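Local structure of chromosome-partitioning protein ParB (Caulobacter vibrioides NA1000, 6S6H) at residues F34-T37 / Q38-A42. The protein binds centromeric parS DNA near the replication origin and takes part in chromosome partition, this construct comprising its helix-turn-helix DNA-binding region. Numbering follows the deposited sequence.
Sequences FERT and QENIA. With nucleotides of chain D.
T37 caps the helix that begins at Q38, and the residues around it give a compact example of how the N-terminal end of a helix can serve fold and DNA at once. A chi1 of 62° tucks T37 OG1 back over the first turn, where it accepts the N40 amide proton (N40 N to T37 OG1, 3.0 Å). The T37 carbonyl oxygen accepts from I41 N at 3.1 Å in a nearly straight bond of 172°, and CG1 of I41 lies against that same oxygen. Q38, the first residue of the helix, faces the DNA backbone. Its backbone N donates to OP2 of DT3 of chain D at 2.9 Å, while its straight side chain carries NE2 to a hydrogen bond with OP2 of DG4 of chain D, 2.7 Å away. Two successive phosphates are thus held by one residue, and the positive end of the helix dipole would probably strengthen the grip.

The close packing lies on the side of Q38 and I41, both buried; the R36, N40 and E39 side is looser and partly exposed. There R36 NE donates a hydrogen bond to N40 OD1 (2.6 Å). N40 OD1 meets the guanidinium edge close to its plane, while NE stands off the carbonyl plane of N40. The two flat groups are turned 59° apart. R36 also forms a salt bridge with E6, and E39 OE1 is hydrogen-bonded to NE2 of Q43.

A Schellman motif at E35 ends helix 20-34 just upstream. I41 packs on Y27 and M31 of that helix and on I10 of helix 4-11, whereas Q38 and A42 meet helix 49-57 within the helix-turn-helix domain.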
loop_
_atom_site.group_PDB
_atom_site.type_symbol
_atom_site.label_atom_id
_atom_site.label_comp_id
_atom_site.label_asym_id
_atom_site.label_seq_id
_atom_site.Cartn_x
_atom_site.Cartn_y
_atom_site.Cartn_z
ATOM N N PHE B 34 21.647 -13.004 11.646
ATOM C CA PHE B 34 22.453 -11.790 11.953
ATOM C C PHE B 34 22.133 -11.284 13.363
ATOM O O PHE B 34 22.745 -10.278 13.782
ATOM C CB PHE B 34 22.228 -10.693 10.911
ATOM C CG PHE B 34 22.554 -11.080 9.491
ATOM C CD1 PHE B 34 23.517 -12.037 9.207
ATOM C CD2 PHE B 34 21.916 -10.459 8.429
ATOM C CE1 PHE B 34 23.812 -12.378 7.897
ATOM C CE2 PHE B 34 22.217 -10.799 7.120
ATOM C CZ PHE B 34 23.162 -11.760 6.856
ATOM N N GLU B 35 21.208 -11.954 14.059
ATOM C CA GLU B 35 20.864 -11.690 15.482
ATOM C C GLU B 35 20.479 -10.214 15.630
ATOM O O GLU B 35 21.100 -9.518 16.454
ATOM C CB GLU B 35 22.040 -12.075 16.381
ATOM C CG GLU B 35 22.521 -13.497 16.165
ATOM C CD GLU B 35 23.747 -13.848 16.985
ATOM O OE1 GLU B 35 24.823 -14.027 16.380
ATOM O OE2 GLU B 35 23.623 -13.931 18.224
ATOM N N ARG B 36 19.503 -9.766 14.839
ATOM C CA ARG B 36 19.029 -8.357 14.801
ATOM C C ARG B 36 17.564 -8.325 15.241
ATOM O O ARG B 36 16.841 -9.298 14.952
ATOM C CB ARG B 36 19.230 -7.771 13.399
ATOM C CG ARG B 36 20.662 -7.874 12.886
ATOM C CD ARG B 36 20.827 -7.432 11.442
ATOM N NE ARG B 36 21.087 -6.000 11.341
ATOM C CZ ARG B 36 22.244 -5.438 11.001
ATOM N NH1 ARG B 36 23.300 -6.172 10.692
ATOM N NH2 ARG B 36 22.334 -4.120 10.959
ATOM N N THR B 37 17.159 -7.259 15.936
ATOM C CA THR B 37 15.781 -7.070 16.468
ATOM C C THR B 37 14.851 -6.604 15.343
ATOM O O THR B 37 15.353 -6.189 14.286
ATOM C CB THR B 37 15.756 -6.063 17.627
ATOM O OG1 THR B 37 16.190 -4.792 17.139
ATOM C CG2 THR B 37 16.614 -6.491 18.798
ATOM N N GLN B 38 13.540 -6.664 15.581
ATOM C CA GLN B 38 12.500 -6.039 14.718
ATOM C C GLN B 38 12.821 -4.544 14.560
ATOM O O GLN B 38 12.722 -4.029 13.424
ATOM C CB GLN B 38 11.109 -6.234 15.323
ATOM C CG GLN B 38 10.629 -7.683 15.330
ATOM C CD GLN B 38 9.183 -7.805 15.752
ATOM O OE1 GLN B 38 8.581 -6.853 16.247
ATOM N NE2 GLN B 38 8.610 -8.983 15.552
ATOM N N GLU B 39 13.202 -3.890 15.663
ATOM C CA GLU B 39 13.557 -2.445 15.725
ATOM C C GLU B 39 14.744 -2.155 14.798
ATOM O O GLU B 39 14.687 -1.136 14.092
ATOM C CB GLU B 39 13.887 -2.039 17.165
ATOM C CG GLU B 39 14.319 -0.590 17.313
ATOM C CD GLU B 39 13.278 0.435 16.901
ATOM O OE1 GLU B 39 13.673 1.550 16.505
ATOM O OE2 GLU B 39 12.071 0.121 16.985
ATOM N N ASN B 40 15.776 -3.006 14.819
ATOM C CA ASN B 40 17.019 -2.837 14.014
ATOM C C ASN B 40 16.677 -2.945 12.522
ATOM O O ASN B 40 17.109 -2.064 11.758
ATOM C CB ASN B 40 18.105 -3.838 14.418
ATOM C CG ASN B 40 19.297 -3.833 13.483
ATOM O OD1 ASN B 40 19.255 -4.436 12.411
ATOM N ND2 ASN B 40 20.365 -3.162 13.880
ATOM N N ILE B 41 15.930 -3.984 12.132
ATOM C CA ILE B 41 15.469 -4.206 10.728
ATOM C C ILE B 41 14.704 -2.961 10.270
ATOM O O ILE B 41 15.045 -2.424 9.203
ATOM C CB ILE B 41 14.604 -5.479 10.603
ATOM C CG1 ILE B 41 15.386 -6.747 10.960
ATOM C CG2 ILE B 41 13.985 -5.575 9.214
ATOM C CD1 ILE B 41 16.617 -6.983 10.113
ATOM N N ALA B 42 13.720 -2.529 11.062
ATOM C CA ALA B 42 12.856 -1.355 10.798
ATOM C C ALA B 42 13.721 -0.134 10.470
ATOM O O ALA B 42 13.490 0.481 9.413
ATOM C CB ALA B 42 11.959 -1.099 11.984
ATOM P P DT D 3 12.508 -8.740 18.968
ATOM O OP1 DT D 3 13.156 -9.962 18.427
ATOM O OP2 DT D 3 12.703 -7.435 18.288
ATOM O "O5'" DT D 3 10.946 -9.034 19.079
ATOM C "C5'" DT D 3 10.446 -10.078 19.942
ATOM C "C4'" DT D 3 8.956 -9.939 20.146
ATOM O "O4'" DT D 3 8.654 -8.724 20.870
ATOM C "C3'" DT D 3 8.114 -9.888 18.861
ATOM O "O3'" DT D 3 7.202 -10.996 18.831
ATOM C "C2'" DT D 3 7.393 -8.551 18.944
ATOM C "C1'" DT D 3 7.382 -8.293 20.430
ATOM N N1 DT D 3 7.199 -6.884 20.837
ATOM C C2 DT D 3 6.073 -6.569 21.566
ATOM O O2 DT D 3 5.232 -7.394 21.884
ATOM N N3 DT D 3 5.968 -5.244 21.911
ATOM C C4 DT D 3 6.850 -4.227 21.603
ATOM O O4 DT D 3 6.617 -3.081 21.981
ATOM C C5 DT D 3 8.007 -4.627 20.833
ATOM C C7 DT D 3 9.019 -3.592 20.454
ATOM C C6 DT D 3 8.120 -5.918 20.490
ATOM P P DG D 4 6.107 -11.140 17.658
ATOM O OP1 DG D 4 6.022 -12.575 17.282
ATOM O OP2 DG D 4 6.409 -10.137 16.605
ATOM O "O5'" DG D 4 4.754 -10.749 18.404
ATOM C "C5'" DG D 4 4.212 -11.612 19.423
ATOM C "C4'" DG D 4 2.770 -11.261 19.703
ATOM O "O4'" DG D 4 2.687 -9.926 20.253
ATOM C "C3'" DG D 4 1.854 -11.266 18.482
ATOM O "O3'" DG D 4 0.579 -11.803 18.838
ATOM C "C2'" DG D 4 1.784 -9.801 18.092
ATOM C "C1'" DG D 4 1.869 -9.104 19.438
ATOM N N9 DG D 4 2.477 -7.779 19.400
ATOM C C8 DG D 4 3.730 -7.457 18.937
ATOM N N7 DG D 4 4.007 -6.187 19.050
ATOM C C5 DG D 4 2.873 -5.638 19.631
ATOM C C6 DG D 4 2.587 -4.299 20.000
ATOM O O6 DG D 4 3.300 -3.297 19.878
ATOM N N1 DG D 4 1.321 -4.184 20.564
ATOM C C2 DG D 4 0.441 -5.223 20.748
ATOM N N2 DG D 4 -0.738 -4.910 21.310
ATOM N N3 DG D 4 0.696 -6.476 20.408
ATOM C C4 DG D 4 1.922 -6.610 19.860
#